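Local coordinates for aminopeptidase-like protein (Chaetomium thermophilum, PDB 5JM6) that probably acts as a zinc-dependent aminopeptidase of the M18 family and forms dodecamers, probably as cargo of the Cvt pathway, at residues 427-439 / 469-481. Numbering follows the deposited sequence.
Sequences TTDSVSMAILDRI and AMGVKAADVGIPQ
Asp476 N, on strand 473-478, donates to Thr428 OG1 over 3.0 Å at an N-H...O angle of 150°, while the same hydroxyl has its stronger polar partner outside the two segments, Cys419 O of strand 417-419. One residue earlier, Thr427 OG1 makes a weak hydrogen bond to Asp476 OD1, the two side chains crossing nearly at right angles. Ser432 OG lies 2.6 Å from Ala474 O and also close to Asp429 OD1. Asp429 is the N-cap of helix 430-443: Ser432 N reaches its OD1 from above the carboxylate plane, 2.9 Å away. Helix and strand belong to the metallopeptidase domain, where helix 430-439 lies across the mixed sheet and runs at 73° to strand 473-478. Charge adds a long salt bridge, 3.9 Å, between Asp429 OD2 and Lys473 NZ, and the same oxygen also pairs with Arg179 of a second subunit. With an alanine here, Ser432 N would probably lose its capping acceptor, and Lys473 and Arg179 of the second subunit the carboxylate they share. Apolar contact comes from Leu436, whose CG stands anti to the carbonyl carbon (chi1 -60°), which carries CD1 to the strand; there it touches Ala475 CB at 3.5 Å and meets Val477 CG2 tip to tip.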
loop_
_atom_site.group_PDB
_atom_site.type_symbol
_atom_site.label_atom_id
_atom_site.label_comp_id
_atom_site.label_asym_id
_atom_site.label_seq_id
_atom_site.Cartn_x
_atom_site.Cartn_y
_atom_site.Cartn_z
ATOM N N THR A 427 3.064 -17.512 39.440
ATOM C CA THR A 427 3.448 -18.122 40.708
ATOM C C THR A 427 2.264 -18.745 41.443
ATOM O O THR A 427 2.345 -19.884 41.906
ATOM C CB THR A 427 4.112 -17.099 41.642
ATOM O OG1 THR A 427 5.335 -16.628 41.059
ATOM C CG2 THR A 427 4.410 -17.722 42.982
ATOM N N THR A 428 1.173 -17.993 41.554
ATOM C CA THR A 428 -0.004 -18.450 42.282
ATOM C C THR A 428 -0.521 -19.762 41.698
ATOM O O THR A 428 -0.416 -20.001 40.494
ATOM C CB THR A 428 -1.126 -17.394 42.256
ATOM O OG1 THR A 428 -0.564 -16.091 42.452
ATOM C CG2 THR A 428 -2.141 -17.664 43.348
ATOM N N ASP A 429 -1.055 -20.619 42.561
ATOM C CA ASP A 429 -1.576 -21.910 42.139
ATOM C C ASP A 429 -2.628 -22.377 43.138
ATOM O O ASP A 429 -2.911 -21.677 44.111
ATOM C CB ASP A 429 -0.438 -22.933 41.983
ATOM C CG ASP A 429 0.140 -23.398 43.314
ATOM O OD1 ASP A 429 0.273 -22.578 44.244
ATOM O OD2 ASP A 429 0.484 -24.594 43.419
ATOM N N SER A 430 -3.220 -23.542 42.891
ATOM C CA SER A 430 -4.346 -24.002 43.702
ATOM C C SER A 430 -3.960 -24.153 45.173
ATOM O O SER A 430 -4.776 -23.906 46.060
ATOM C CB SER A 430 -4.907 -25.320 43.154
ATOM O OG SER A 430 -4.001 -26.395 43.321
ATOM N N VAL A 431 -2.715 -24.533 45.435
ATOM C CA VAL A 431 -2.251 -24.633 46.813
ATOM C C VAL A 431 -2.033 -23.245 47.417
ATOM O O VAL A 431 -2.501 -22.970 48.522
ATOM C CB VAL A 431 -0.959 -25.457 46.917
ATOM C CG1 VAL A 431 -0.458 -25.468 48.353
ATOM C CG2 VAL A 431 -1.200 -26.879 46.419
ATOM N N SER A 432 -1.340 -22.371 46.691
ATOM C CA SER A 432 -1.119 -21.005 47.160
ATOM C C SER A 432 -2.440 -20.296 47.441
ATOM O O SER A 432 -2.581 -19.609 48.453
ATOM C CB SER A 432 -0.306 -20.198 46.144
ATOM O OG SER A 432 0.936 -20.823 45.868
ATOM N N MET A 433 -3.413 -20.474 46.553
ATOM C CA MET A 433 -4.710 -19.831 46.726
ATOM C C MET A 433 -5.467 -20.410 47.920
ATOM O O MET A 433 -6.139 -19.676 48.641
ATOM C CB MET A 433 -5.549 -19.946 45.448
ATOM C CG MET A 433 -5.223 -18.868 44.419
ATOM S SD MET A 433 -6.220 -18.867 42.912
ATOM C CE MET A 433 -5.696 -20.396 42.144
ATOM N N ALA A 434 -5.348 -21.717 48.135
ATOM C CA ALA A 434 -6.006 -22.356 49.270
ATOM C C ALA A 434 -5.509 -21.765 50.587
ATOM O O ALA A 434 -6.296 -21.501 51.496
ATOM C CB ALA A 434 -5.780 -23.861 49.244
ATOM N N ILE A 435 -4.201 -21.544 50.672
ATOM C CA ILE A 435 -3.588 -20.979 51.869
ATOM C C ILE A 435 -4.030 -19.537 52.111
ATOM O O ILE A 435 -4.452 -19.189 53.213
ATOM C CB ILE A 435 -2.048 -21.028 51.780
ATOM C CG1 ILE A 435 -1.569 -22.479 51.714
ATOM C CG2 ILE A 435 -1.415 -20.310 52.964
ATOM C CD1 ILE A 435 -0.160 -22.628 51.196
ATOM N N LEU A 436 -3.944 -18.700 51.081
ATOM C CA LEU A 436 -4.241 -17.280 51.251
ATOM C C LEU A 436 -5.740 -17.004 51.354
ATOM O O LEU A 436 -6.145 -16.029 51.984
ATOM C CB LEU A 436 -3.641 -16.461 50.109
ATOM C CG LEU A 436 -2.128 -16.496 49.891
ATOM C CD1 LEU A 436 -1.808 -15.768 48.607
ATOM C CD2 LEU A 436 -1.371 -15.875 51.054
ATOM N N ASP A 437 -6.564 -17.847 50.738
ATOM C CA ASP A 437 -8.003 -17.744 50.953
ATOM C C ASP A 437 -8.321 -18.104 52.398
ATOM O O ASP A 437 -9.202 -17.509 53.019
ATOM C CB ASP A 437 -8.783 -18.644 49.993
ATOM C CG ASP A 437 -9.030 -17.984 48.651
ATOM O OD1 ASP A 437 -8.665 -16.799 48.498
ATOM O OD2 ASP A 437 -9.604 -18.640 47.757
ATOM N N ARG A 438 -7.585 -19.073 52.933
ATOM C CA ARG A 438 -7.767 -19.502 54.313
ATOM C C ARG A 438 -7.307 -18.425 55.291
ATOM O O ARG A 438 -7.978 -18.153 56.286
ATOM C CB ARG A 438 -7.015 -20.810 54.565
ATOM C CG ARG A 438 -6.935 -21.221 56.022
ATOM C CD ARG A 438 -8.284 -21.664 56.556
ATOM N NE ARG A 438 -8.172 -22.200 57.908
ATOM C CZ ARG A 438 -9.102 -22.062 58.846
ATOM N NH1 ARG A 438 -10.219 -21.399 58.579
ATOM N NH2 ARG A 438 -8.915 -22.584 60.051
ATOM N N ILE A 439 -6.165 -17.809 55.009
ATOM C CA ILE A 439 -5.686 -16.716 55.843
ATOM C C ILE A 439 -6.663 -15.542 55.778
ATOM O O ILE A 439 -6.979 -14.934 56.802
ATOM C CB ILE A 439 -4.265 -16.276 55.434
ATOM C CG1 ILE A 439 -3.243 -17.250 56.027
ATOM C CG2 ILE A 439 -3.972 -14.859 55.903
ATOM C CD1 ILE A 439 -1.806 -16.886 55.766
ATOM N N ALA A 469 14.667 -19.080 43.479
ATOM C CA ALA A 469 15.986 -18.987 44.092
ATOM C C ALA A 469 16.043 -19.701 45.443
ATOM O O ALA A 469 17.065 -20.287 45.796
ATOM C CB ALA A 469 16.392 -17.524 44.246
ATOM N N MET A 470 14.975 -19.582 46.227
ATOM C CA MET A 470 14.886 -20.268 47.516
ATOM C C MET A 470 13.981 -21.503 47.573
ATOM O O MET A 470 13.890 -22.150 48.616
ATOM C CB MET A 470 14.438 -19.272 48.571
ATOM C CG MET A 470 15.181 -17.969 48.482
ATOM S SD MET A 470 14.205 -16.656 49.206
ATOM C CE MET A 470 14.915 -16.661 50.830
ATOM N N GLY A 471 13.297 -21.817 46.476
ATOM C CA GLY A 471 12.385 -22.951 46.458
ATOM C C GLY A 471 11.272 -22.855 47.487
ATOM O O GLY A 471 10.814 -23.868 48.019
ATOM N N VAL A 472 10.836 -21.631 47.761
ATOM C CA VAL A 472 9.811 -21.376 48.762
ATOM C C VAL A 472 8.439 -21.343 48.107
ATOM O O VAL A 472 8.279 -20.858 46.989
ATOM C CB VAL A 472 10.078 -20.043 49.504
ATOM C CG1 VAL A 472 8.926 -19.676 50.429
ATOM C CG2 VAL A 472 11.375 -20.130 50.286
ATOM N N LYS A 473 7.458 -21.891 48.805
ATOM C CA LYS A 473 6.083 -21.856 48.359
ATOM C C LYS A 473 5.659 -20.384 48.263
ATOM O O LYS A 473 6.020 -19.578 49.120
ATOM C CB LYS A 473 5.250 -22.675 49.338
ATOM C CG LYS A 473 4.171 -23.507 48.747
ATOM C CD LYS A 473 4.187 -23.488 47.255
ATOM C CE LYS A 473 2.771 -23.659 46.747
ATOM N NZ LYS A 473 2.277 -25.043 46.900
ATOM N N ALA A 474 4.939 -20.015 47.207
ATOM C CA ALA A 474 4.758 -18.597 46.907
ATOM C C ALA A 474 3.477 -18.272 46.144
ATOM O O ALA A 474 2.868 -19.141 45.519
ATOM C CB ALA A 474 5.966 -18.083 46.128
ATOM N N ALA A 475 3.084 -17.003 46.197
ATOM C CA ALA A 475 1.946 -16.502 45.436
ATOM C C ALA A 475 2.192 -15.062 45.012
ATOM O O ALA A 475 2.915 -14.326 45.687
ATOM C CB ALA A 475 0.672 -16.598 46.251
ATOM N N ASP A 476 1.603 -14.661 43.889
ATOM C CA ASP A 476 1.607 -13.251 43.524
ATOM C C ASP A 476 0.310 -12.586 43.926
ATOM O O ASP A 476 -0.785 -13.045 43.602
ATOM C CB ASP A 476 1.851 -13.032 42.034
ATOM C CG ASP A 476 3.318 -13.038 41.685
ATOM O OD1 ASP A 476 3.971 -14.083 41.845
ATOM O OD2 ASP A 476 3.842 -11.959 41.345
ATOM N N VAL A 477 0.465 -11.470 44.616
ATOM C CA VAL A 477 -0.622 -10.819 45.306
ATOM C C VAL A 477 -0.562 -9.333 44.990
ATOM O O VAL A 477 0.522 -8.762 44.915
ATOM C CB VAL A 477 -0.514 -11.095 46.819
ATOM C CG1 VAL A 477 -1.268 -10.097 47.621
ATOM C CG2 VAL A 477 -0.989 -12.505 47.132
ATOM N N GLY A 478 -1.707 -8.702 44.773
ATOM C CA GLY A 478 -1.673 -7.283 44.498
ATOM C C GLY A 478 -2.899 -6.493 44.875
ATOM O O GLY A 478 -4.023 -6.994 44.881
ATOM N N ILE A 479 -2.659 -5.222 45.167
ATOM C CA ILE A 479 -3.716 -4.270 45.444
ATOM C C ILE A 479 -4.108 -3.649 44.112
ATOM O O ILE A 479 -3.242 -3.206 43.358
ATOM C CB ILE A 479 -3.258 -3.199 46.453
ATOM C CG1 ILE A 479 -2.741 -3.871 47.730
ATOM C CG2 ILE A 479 -4.385 -2.230 46.769
ATOM C CD1 ILE A 479 -2.241 -2.904 48.779
ATOM N N PRO A 480 -5.411 -3.644 43.800
ATOM C CA PRO A 480 -5.856 -3.189 42.480
ATOM C C PRO A 480 -5.620 -1.701 42.256
ATOM O O PRO A 480 -5.673 -0.906 43.196
ATOM C CB PRO A 480 -7.352 -3.512 42.485
ATOM C CG PRO A 480 -7.727 -3.516 43.920
ATOM C CD PRO A 480 -6.539 -4.066 44.648
ATOM N N GLN A 481 -5.352 -1.343 41.006
ATOM C CA GLN A 481 -5.018 0.026 40.647
ATOM C C GLN A 481 -5.397 0.333 39.201
ATOM O O GLN A 481 -5.361 -0.547 38.338
ATOM C CB GLN A 481 -3.524 0.270 40.869
ATOM C CG GLN A 481 -2.895 1.279 39.929
ATOM C CD GLN A 481 -1.393 1.311 40.043
ATOM O OE1 GLN A 481 -0.798 0.488 40.732
ATOM N NE2 GLN A 481 -0.769 2.266 39.368
#